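PDB 3U55: phosphoribosylaminoimidazole-succinocarboxamide synthase from Pyrococcus horikoshii, which joins 5-amino-1-(5-phosphoribosyl)imidazole-4-carboxylate to L-aspartate at the cost of ATP, a step of de novo purine synthesis that yields SAICAR. Local coordinates for residues T32-T37 with F213-G218; K58-H63 with E158-Y163; A165-I170 with E229-E234. All coordinates share one frame; numbering follows the deposited sequence.

Interaction 1 (T32-T37 with F213-G218). With SO4 (sulfate ion), chain C.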
loop_
_atom_site.group_PDB
_atom_site.type_symbol
_atom_site.label_atom_id
_atom_site.label_comp_id
_atom_site.label_asym_id
_atom_site.label_seq_id
_atom_site.Cartn_x
_atom_site.Cartn_y
_atom_site.Cartn_z
ATOM N N THR A 32 2.933 24.981 -0.644
ATOM C CA THR A 32 2.643 24.231 -1.868
ATOM C C THR A 32 1.580 23.183 -1.592
ATOM O O THR A 32 1.513 22.632 -0.497
ATOM C CB THR A 32 3.890 23.516 -2.453
ATOM O OG1 THR A 32 4.523 22.726 -1.438
ATOM C CG2 THR A 32 4.887 24.517 -3.024
ATOM N N ALA A 33 0.747 22.911 -2.592
ATOM C CA ALA A 33 -0.279 21.886 -2.469
ATOM C C ALA A 33 -0.508 21.206 -3.805
ATOM O O ALA A 33 -0.063 21.698 -4.845
ATOM C CB ALA A 33 -1.578 22.481 -1.940
ATOM N N PHE A 34 -1.201 20.071 -3.758
ATOM C CA PHE A 34 -1.588 19.309 -4.945
ATOM C C PHE A 34 -0.423 19.097 -5.913
ATOM O O PHE A 34 -0.501 19.458 -7.091
ATOM C CB PHE A 34 -2.782 19.967 -5.652
ATOM C CG PHE A 34 -3.935 20.290 -4.735
ATOM C CD1 PHE A 34 -4.562 19.291 -3.995
ATOM C CD2 PHE A 34 -4.404 21.596 -4.628
ATOM C CE1 PHE A 34 -5.628 19.588 -3.154
ATOM C CE2 PHE A 34 -5.475 21.903 -3.792
ATOM C CZ PHE A 34 -6.088 20.897 -3.054
ATOM N N ASP A 35 0.657 18.523 -5.384
ATOM C CA ASP A 35 1.850 18.175 -6.157
ATOM C C ASP A 35 2.453 19.377 -6.899
ATOM O O ASP A 35 2.812 19.277 -8.077
ATOM C CB ASP A 35 1.537 17.024 -7.129
ATOM C CG ASP A 35 2.726 16.110 -7.357
ATOM O OD1 ASP A 35 3.253 15.558 -6.367
ATOM O OD2 ASP A 35 3.123 15.933 -8.530
ATOM N N GLY A 36 2.545 20.511 -6.206
ATOM C CA GLY A 36 3.199 21.703 -6.745
ATOM C C GLY A 36 2.339 22.648 -7.568
ATOM O O GLY A 36 2.775 23.755 -7.898
ATOM N N THR A 37 1.122 22.223 -7.897
ATOM C CA THR A 37 0.244 23.006 -8.772
ATOM C C THR A 37 -0.347 24.244 -8.092
ATOM O O THR A 37 -0.644 25.237 -8.761
ATOM C CB THR A 37 -0.890 22.148 -9.371
ATOM O OG1 THR A 37 -1.672 21.578 -8.316
ATOM C CG2 THR A 37 -0.316 21.030 -10.240
ATOM N N PHE A 213 -5.571 26.168 3.401
ATOM C CA PHE A 213 -4.946 26.583 2.144
ATOM C C PHE A 213 -5.337 25.676 0.977
ATOM O O PHE A 213 -5.676 26.173 -0.095
ATOM C CB PHE A 213 -3.422 26.648 2.297
ATOM C CG PHE A 213 -2.670 26.729 0.992
ATOM C CD1 PHE A 213 -2.825 27.825 0.138
ATOM C CD2 PHE A 213 -1.796 25.714 0.622
ATOM C CE1 PHE A 213 -2.125 27.896 -1.064
ATOM C CE2 PHE A 213 -1.083 25.780 -0.578
ATOM C CZ PHE A 213 -1.250 26.874 -1.421
ATOM N N ARG A 214 -5.292 24.359 1.189
ATOM C CA ARG A 214 -5.668 23.387 0.154
ATOM C C ARG A 214 -7.062 23.661 -0.414
ATOM O O ARG A 214 -7.262 23.614 -1.632
ATOM C CB ARG A 214 -5.608 21.945 0.683
ATOM C CG ARG A 214 -4.209 21.362 0.829
ATOM C CD ARG A 214 -4.268 19.863 1.105
ATOM N NE ARG A 214 -2.961 19.336 1.493
ATOM C CZ ARG A 214 -2.599 19.032 2.738
ATOM N NH1 ARG A 214 -1.378 18.570 2.970
ATOM N NH2 ARG A 214 -3.445 19.184 3.752
ATOM N N PHE A 215 -8.018 23.951 0.466
ATOM C CA PHE A 215 -9.416 24.069 0.042
ATOM C C PHE A 215 -10.064 25.431 0.303
ATOM O O PHE A 215 -11.294 25.544 0.319
ATOM C CB PHE A 215 -10.242 22.929 0.651
ATOM C CG PHE A 215 -9.712 21.564 0.318
ATOM C CD1 PHE A 215 -9.775 21.076 -0.986
ATOM C CD2 PHE A 215 -9.135 20.769 1.305
ATOM C CE1 PHE A 215 -9.275 19.814 -1.299
ATOM C CE2 PHE A 215 -8.634 19.506 0.999
ATOM C CZ PHE A 215 -8.703 19.030 -0.306
ATOM N N ASP A 216 -9.230 26.455 0.482
ATOM C CA ASP A 216 -9.679 27.836 0.707
ATOM C C ASP A 216 -10.786 27.927 1.766
ATOM O O ASP A 216 -11.872 28.465 1.515
ATOM C CB ASP A 216 -10.113 28.497 -0.613
ATOM C CG ASP A 216 -9.017 28.481 -1.673
ATOM O OD1 ASP A 216 -7.815 28.443 -1.322
ATOM O OD2 ASP A 216 -9.362 28.511 -2.870
ATOM N N LYS A 217 -10.499 27.391 2.947
ATOM C CA LYS A 217 -11.480 27.326 4.027
ATOM C C LYS A 217 -11.476 28.592 4.868
ATOM O O LYS A 217 -12.334 28.772 5.737
ATOM C CB LYS A 217 -11.219 26.109 4.917
ATOM C CG LYS A 217 -11.392 24.777 4.217
ATOM C CD LYS A 217 -11.127 23.636 5.180
ATOM C CE LYS A 217 -11.522 22.311 4.577
ATOM N NZ LYS A 217 -11.776 21.318 5.651
ATOM N N GLY A 218 -10.508 29.465 4.599
ATOM C CA GLY A 218 -10.341 30.703 5.342
ATOM C C GLY A 218 -8.917 31.215 5.289
ATOM O O GLY A 218 -8.170 30.915 4.359
HETATM S S SO4 C . 0.169 18.405 -0.469
HETATM O O1 SO4 C . 0.145 19.519 0.471
HETATM O O2 SO4 C . 1.271 18.598 -1.406
HETATM O O3 SO4 C . 0.364 17.163 0.275
HETATM O O4 SO4 C . -1.096 18.361 -1.202
#

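Interaction 2 (K58-H63 with E158-Y163)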
loop_
_atom_site.group_PDB
_atom_site.type_symbol
_atom_site.label_atom_id
_atom_site.label_comp_id
_atom_site.label_asym_id
_atom_site.label_seq_id
_atom_site.Cartn_x
_atom_site.Cartn_y
_atom_site.Cartn_z
ATOM N N LYS A 58 10.144 18.985 21.737
ATOM C CA LYS A 58 10.472 19.008 23.163
ATOM C C LYS A 58 9.544 18.098 23.962
ATOM O O LYS A 58 10.004 17.343 24.822
ATOM C CB LYS A 58 10.439 20.439 23.710
ATOM C CG LYS A 58 11.665 21.261 23.343
ATOM C CD LYS A 58 11.490 22.718 23.753
ATOM C CE LYS A 58 12.788 23.496 23.587
ATOM N NZ LYS A 58 12.587 24.956 23.819
ATOM N N LEU A 59 8.247 18.145 23.651
ATOM C CA LEU A 59 7.263 17.267 24.295
ATOM C C LEU A 59 7.575 15.779 24.069
ATOM O O LEU A 59 7.555 14.977 25.010
ATOM C CB LEU A 59 5.842 17.608 23.820
ATOM C CG LEU A 59 4.687 16.676 24.206
ATOM C CD1 LEU A 59 4.309 16.820 25.678
ATOM C CD2 LEU A 59 3.479 16.960 23.315
ATOM N N LEU A 60 7.872 15.418 22.823
ATOM C CA LEU A 60 8.191 14.026 22.483
ATOM C C LEU A 60 9.477 13.546 23.154
ATOM O O LEU A 60 9.552 12.408 23.631
ATOM C CB LEU A 60 8.254 13.852 20.964
ATOM C CG LEU A 60 6.932 14.119 20.243
ATOM C CD1 LEU A 60 7.143 14.100 18.742
ATOM C CD2 LEU A 60 5.880 13.082 20.657
ATOM N N GLU A 61 10.475 14.422 23.218
ATOM C CA GLU A 61 11.741 14.095 23.881
ATOM C C GLU A 61 11.532 13.787 25.366
ATOM O O GLU A 61 12.147 12.864 25.906
ATOM C CB GLU A 61 12.763 15.222 23.701
ATOM C CG GLU A 61 13.380 15.318 22.299
ATOM C CD GLU A 61 14.456 14.273 22.028
ATOM O OE1 GLU A 61 14.932 14.203 20.873
ATOM O OE2 GLU A 61 14.830 13.521 22.957
ATOM N N GLU A 62 10.649 14.552 26.007
ATOM C CA GLU A 62 10.295 14.347 27.416
ATOM C C GLU A 62 9.639 12.987 27.627
ATOM O O GLU A 62 9.747 12.395 28.701
ATOM C CB GLU A 62 9.356 15.452 27.901
ATOM C CG GLU A 62 10.035 16.804 28.111
ATOM C CD GLU A 62 9.088 17.893 28.611
ATOM O OE1 GLU A 62 9.584 18.888 29.182
ATOM O OE2 GLU A 62 7.858 17.767 28.432
ATOM N N HIS A 63 8.962 12.505 26.587
ATOM C CA HIS A 63 8.316 11.199 26.602
ATOM C C HIS A 63 9.204 10.084 26.033
ATOM O O HIS A 63 8.721 8.990 25.746
ATOM C CB HIS A 63 6.991 11.267 25.838
ATOM C CG HIS A 63 5.867 11.856 26.629
ATOM N ND1 HIS A 63 5.691 13.213 26.780
ATOM C CD2 HIS A 63 4.862 11.267 27.318
ATOM C CE1 HIS A 63 4.624 13.437 27.526
ATOM N NE2 HIS A 63 4.103 12.272 27.867
ATOM N N GLU A 158 -0.003 8.682 20.218
ATOM C CA GLU A 158 -0.643 8.716 21.542
ATOM C C GLU A 158 -0.320 10.001 22.307
ATOM O O GLU A 158 -1.223 10.653 22.839
ATOM C CB GLU A 158 -0.270 7.478 22.373
ATOM C CG GLU A 158 -0.867 6.167 21.858
ATOM C CD GLU A 158 -2.386 6.204 21.735
ATOM O OE1 GLU A 158 -2.901 6.064 20.599
ATOM O OE2 GLU A 158 -3.065 6.386 22.768
ATOM N N ILE A 159 0.962 10.358 22.349
ATOM C CA ILE A 159 1.435 11.561 23.043
ATOM C C ILE A 159 0.816 12.837 22.478
ATOM O O ILE A 159 0.298 13.666 23.236
ATOM C CB ILE A 159 2.981 11.692 22.988
ATOM C CG1 ILE A 159 3.647 10.481 23.652
ATOM C CG2 ILE A 159 3.440 13.006 23.641
ATOM C CD1 ILE A 159 5.007 10.114 23.054
ATOM N N LEU A 160 0.874 12.993 21.155
ATOM C CA LEU A 160 0.348 14.195 20.504
ATOM C C LEU A 160 -1.168 14.301 20.626
ATOM O O LEU A 160 -1.681 15.364 20.965
ATOM C CB LEU A 160 0.767 14.266 19.032
ATOM C CG LEU A 160 2.263 14.363 18.715
ATOM C CD1 LEU A 160 2.447 14.417 17.202
ATOM C CD2 LEU A 160 2.914 15.577 19.380
ATOM N N LYS A 161 -1.867 13.195 20.372
ATOM C CA LYS A 161 -3.328 13.197 20.429
ATOM C C LYS A 161 -3.828 13.521 21.839
ATOM O O LYS A 161 -4.749 14.320 21.984
ATOM C CB LYS A 161 -3.934 11.896 19.868
ATOM C CG LYS A 161 -3.961 10.693 20.811
ATOM C CD LYS A 161 -3.995 9.378 20.031
ATOM C CE LYS A 161 -5.239 9.245 19.179
ATOM N NZ LYS A 161 -6.386 8.698 19.952
ATOM N N ASP A 162 -3.197 12.940 22.866
ATOM C CA ASP A 162 -3.557 13.218 24.269
ATOM C C ASP A 162 -3.316 14.683 24.630
ATOM O O ASP A 162 -4.182 15.345 25.203
ATOM C CB ASP A 162 -2.769 12.324 25.232
ATOM C CG ASP A 162 -3.216 10.868 25.199
ATOM O OD1 ASP A 162 -4.301 10.562 24.653
ATOM O OD2 ASP A 162 -2.468 10.017 25.727
ATOM N N TYR A 163 -2.130 15.173 24.284
ATOM C CA TYR A 163 -1.715 16.551 24.547
ATOM C C TYR A 163 -2.635 17.565 23.872
ATOM O O TYR A 163 -3.018 18.574 24.475
ATOM C CB TYR A 163 -0.265 16.738 24.077
ATOM C CG TYR A 163 0.281 18.145 24.172
ATOM C CD1 TYR A 163 0.845 18.616 25.360
ATOM C CD2 TYR A 163 0.255 18.997 23.068
ATOM C CE1 TYR A 163 1.363 19.905 25.447
ATOM C CE2 TYR A 163 0.765 20.289 23.146
ATOM C CZ TYR A 163 1.317 20.733 24.337
ATOM O OH TYR A 163 1.819 22.005 24.413
#

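Interaction 3 (A165-I170 with E229-E234)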
loop_
_atom_site.group_PDB
_atom_site.type_symbol
_atom_site.label_atom_id
_atom_site.label_comp_id
_atom_site.label_asym_id
_atom_site.label_seq_id
_atom_site.Cartn_x
_atom_site.Cartn_y
_atom_site.Cartn_z
ATOM N N ALA A 165 -5.773 17.013 22.634
ATOM C CA ALA A 165 -7.158 16.871 23.103
ATOM C C ALA A 165 -7.415 17.663 24.393
ATOM O O ALA A 165 -8.519 18.187 24.602
ATOM C CB ALA A 165 -7.511 15.401 23.288
ATOM N N LYS A 166 -6.389 17.775 25.237
ATOM C CA LYS A 166 -6.480 18.581 26.464
ATOM C C LYS A 166 -6.450 20.078 26.157
ATOM O O LYS A 166 -6.658 20.911 27.044
ATOM C CB LYS A 166 -5.376 18.202 27.463
ATOM C CG LYS A 166 -5.499 16.783 28.002
ATOM C CD LYS A 166 -4.616 16.536 29.227
ATOM C CE LYS A 166 -3.230 16.021 28.855
ATOM N NZ LYS A 166 -2.331 17.097 28.348
ATOM N N LYS A 167 -6.205 20.414 24.890
ATOM C CA LYS A 167 -6.257 21.798 24.433
ATOM C C LYS A 167 -7.374 22.016 23.407
ATOM O O LYS A 167 -7.410 23.034 22.720
ATOM C CB LYS A 167 -4.882 22.249 23.919
ATOM C CG LYS A 167 -3.868 22.413 25.046
ATOM C CD LYS A 167 -2.442 22.482 24.544
ATOM C CE LYS A 167 -1.451 22.453 25.696
ATOM N NZ LYS A 167 -1.515 23.684 26.530
ATOM N N GLY A 168 -8.293 21.056 23.334
ATOM C CA GLY A 168 -9.482 21.164 22.489
ATOM C C GLY A 168 -9.224 21.007 21.006
ATOM O O GLY A 168 -9.927 21.594 20.180
ATOM N N ILE A 169 -8.205 20.223 20.661
ATOM C CA ILE A 169 -7.815 19.980 19.264
ATOM C C ILE A 169 -7.777 18.474 18.967
ATOM O O ILE A 169 -7.134 17.726 19.706
ATOM C CB ILE A 169 -6.413 20.590 18.964
ATOM C CG1 ILE A 169 -6.406 22.102 19.224
ATOM C CG2 ILE A 169 -5.974 20.293 17.524
ATOM C CD1 ILE A 169 -5.024 22.704 19.293
ATOM N N ILE A 170 -8.430 18.050 17.891
ATOM C CA ILE A 170 -8.424 16.658 17.460
ATOM C C ILE A 170 -7.278 16.430 16.476
ATOM O O ILE A 170 -7.211 17.073 15.432
ATOM C CB ILE A 170 -9.768 16.282 16.786
ATOM C CG1 ILE A 170 -10.942 16.523 17.751
ATOM C CG2 ILE A 170 -9.743 14.838 16.292
ATOM C CD1 ILE A 170 -12.311 16.352 17.118
ATOM N N GLU A 229 -1.780 29.815 19.622
ATOM C CA GLU A 229 -2.362 30.450 20.807
ATOM C C GLU A 229 -2.948 29.434 21.776
ATOM O O GLU A 229 -2.751 29.539 22.985
ATOM C CB GLU A 229 -3.436 31.467 20.408
ATOM C CG GLU A 229 -2.881 32.754 19.805
ATOM C CD GLU A 229 -3.964 33.671 19.254
ATOM O OE1 GLU A 229 -5.078 33.702 19.824
ATOM O OE2 GLU A 229 -3.696 34.363 18.249
ATOM N N ARG A 230 -3.665 28.451 21.239
ATOM C CA ARG A 230 -4.248 27.388 22.056
ATOM C C ARG A 230 -3.196 26.540 22.759
ATOM O O ARG A 230 -3.400 26.120 23.902
ATOM C CB ARG A 230 -5.136 26.487 21.210
ATOM C CG ARG A 230 -6.468 27.092 20.891
ATOM C CD ARG A 230 -7.485 26.013 20.687
ATOM N NE ARG A 230 -8.435 26.393 19.656
ATOM C CZ ARG A 230 -9.503 25.682 19.324
ATOM N NH1 ARG A 230 -9.770 24.540 19.949
ATOM N NH2 ARG A 230 -10.305 26.119 18.365
ATOM N N ILE A 231 -2.083 26.301 22.069
ATOM C CA ILE A 231 -0.998 25.494 22.616
ATOM C C ILE A 231 -0.178 26.278 23.644
ATOM O O ILE A 231 0.076 25.786 24.748
ATOM C CB ILE A 231 -0.104 24.902 21.491
ATOM C CG1 ILE A 231 -0.864 23.792 20.755
ATOM C CG2 ILE A 231 1.220 24.379 22.051
ATOM C CD1 ILE A 231 -0.222 23.335 19.459
ATOM N N THR A 232 0.219 27.500 23.292
ATOM C CA THR A 232 1.084 28.302 24.164
ATOM C C THR A 232 0.345 29.042 25.276
ATOM O O THR A 232 0.907 29.280 26.345
ATOM C CB THR A 232 1.927 29.313 23.365
ATOM O OG1 THR A 232 1.062 30.244 22.705
ATOM C CG2 THR A 232 2.788 28.597 22.333
ATOM N N GLY A 233 -0.907 29.412 25.013
ATOM C CA GLY A 233 -1.675 30.256 25.930
ATOM C C GLY A 233 -1.396 31.736 25.725
ATOM O O GLY A 233 -1.810 32.567 26.534
ATOM N N GLU A 234 -0.696 32.066 24.641
ATOM C CA GLU A 234 -0.335 33.454 24.342
ATOM C C GLU A 234 -0.292 33.743 22.836
ATOM O O GLU A 234 -0.075 32.837 22.027
ATOM C CB GLU A 234 1.001 33.822 25.005
ATOM C CG GLU A 234 2.191 32.955 24.591
ATOM C CD GLU A 234 3.460 33.302 25.346
#

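Interaction 1 (T32-T37 with F213-G218)
Ala33 and Phe213 make the apolar heart of this contact: the methyl CB of Ala33 lies 3.6 Å from CE2 of Phe213. That same CE2 meets the backbone of Thr32, whose carbonyl carbon sits in the ring plane at the edge. The Phe213 ring reaches over because its CG stands anti to the backbone N (chi1 166°). The Ala33 methyl also touches CG of Arg214, at 4.0 Å.

Farther out, two phenylalanines pair. Phe34 turns an edge toward the face of Phe215 in an offset edge-to-face arrangement, centroids 5.7 Å apart and planes at 61°. The leading atom, Phe34 CZ, also comes within 3.3 Å of Arg214 O, which lies near the plane of the Phe34 ring, and it packs on Arg214 CB.

Phe34 opens the type I' turn that links strands 30-33 and 38-41 into a two-stranded hairpin, and this hairpin end rests on the end of the short helix 211-214. Thr37 OG1 ties the turn back to Phe34 O.

The polar part gathers round a sulfate, probably from the crystallisation liquor. Arg214 meets it with the edge of its guanidinium: NH1 and NE both bond to O1, at 3.1 Å and 3.3 Å. Phe34 N gives a bond to O4 at 3.1 Å, and Lys210 also binds the ion. Arg214 NH2 is held by a salt bridge to Asp211. An alanine in place of Arg214 would probably leave Asp211 without this mate and strip the sulfate of its guanidinium bonds, with Phe34 N and Lys210 still there to hold it.

Interaction 2 (K58-H63 with E158-Y163)
Ile159 pushes its branches in among Leu59, Leu60 and His63. Its CG2 lies over one face of the His63 imidazole, 4.0 Å from the centroid in a CH-pi contact, and also touches Leu60 CD2 and CG of Leu59, a carbon set anti to its own backbone N (chi1 171°). Ile159 CD1 reaches CB of His63 at 3.6 Å. The imidazole is steadied from its own helix: ND1 donates to Leu59 O at 3.1 Å, with that oxygen in the ring plane. Leu59 O also accepts from His63 N, and the two donors approach from opposite faces of the carbonyl plane.

One residue on, Leu160 offers CD2 to CD2 of Leu60, 4.1 Å away, and to CD2 of Leu59. Here the C-terminal end of helix 45-62 packs against the late turns of helix 143-165, the segment axes passing 10.5 Å apart at 119°. Leu160 also rests on Leu171 of strand 169-180, while Leu60 touches Ile65 and Ile192.

Tyr163, a turn after Ile159, receives Leu59 CD2 over a ring face in a second CH-pi contact, the methyl 3.5 Å from Tyr163 CG and displaced toward the rim.

Interaction 3 (A165-I170 with E229-E234)
Arg230 and the turn Lys167-Gly168 form the close side of this contact. The carbonyl oxygens of Lys167 and Gly168 both lie at the edge of the Arg230 guanidinium, near its plane. NH1 is only 3.0 Å from Gly168 O, but the angle is too poor for a hydrogen bond; the polar end is instead held by salt bridges from NH1 to Asp201 and from NH2 to Glu226. Farther back along the side chain, CD packs on Lys167 O at 3.6 Å. Ile169 closes this side more loosely, its CG1 lying 4.2 Å from Arg230 NH1, and the buried Ile231 packs on Leu52, Ile55 and Phe56 of helix 45-62.

Gly168 has positive phi (74°) and is the C-prime residue of a Schellman motif that ends helix 143-165: Gly168 N bonds to Ala165 O and Ile169 N to Leu164 O. The chain then enters strand 169-180, while the facing segment is the final turn of helix 220-232.

The looser side, toward the margin of the contact, belongs to Lys167. Its aliphatic chain runs past Arg230 O, which lies 3.8 Å from CD, and that CD is 4.3 Å from CG1 of Ile231. A bend at the last torsion (chi4 -68°) sets NZ 3.2 Å from Ile231 O, in the hydrogen bond that joins the two segments. Because this carbonyl belongs to the last turn of its helix, the ammonium group probably finds a favourable electrostatic setting there, while the salt bridges to Asp201 and Glu226 probably offset the charge of Arg230 next to the Gly168 carbonyl.

In the fold
Interactions 2 and 3 are neighbours, with centres 13 Å apart, and they touch where Tyr163 OH packs on Ile231 CG2 at 3.4 Å. Helix 143-165 serves interaction 2 and runs directly into the turn and strand 169-180 of interaction 3. Ile231 of helix 220-232 touches both helix 143-165 and helix 45-62, bringing the three helices together. Interaction 1 stands apart, its centre about 28 Å from that of interaction 2, on the opposite side of the chain's centre, and about 24 Å from that of interaction 3. Along the sequence interaction 2 closes before interaction 3 opens; interaction 1 spans interaction 2 and interleaves with interaction 3, bringing early and late parts of the SAICAR synthetase fold together.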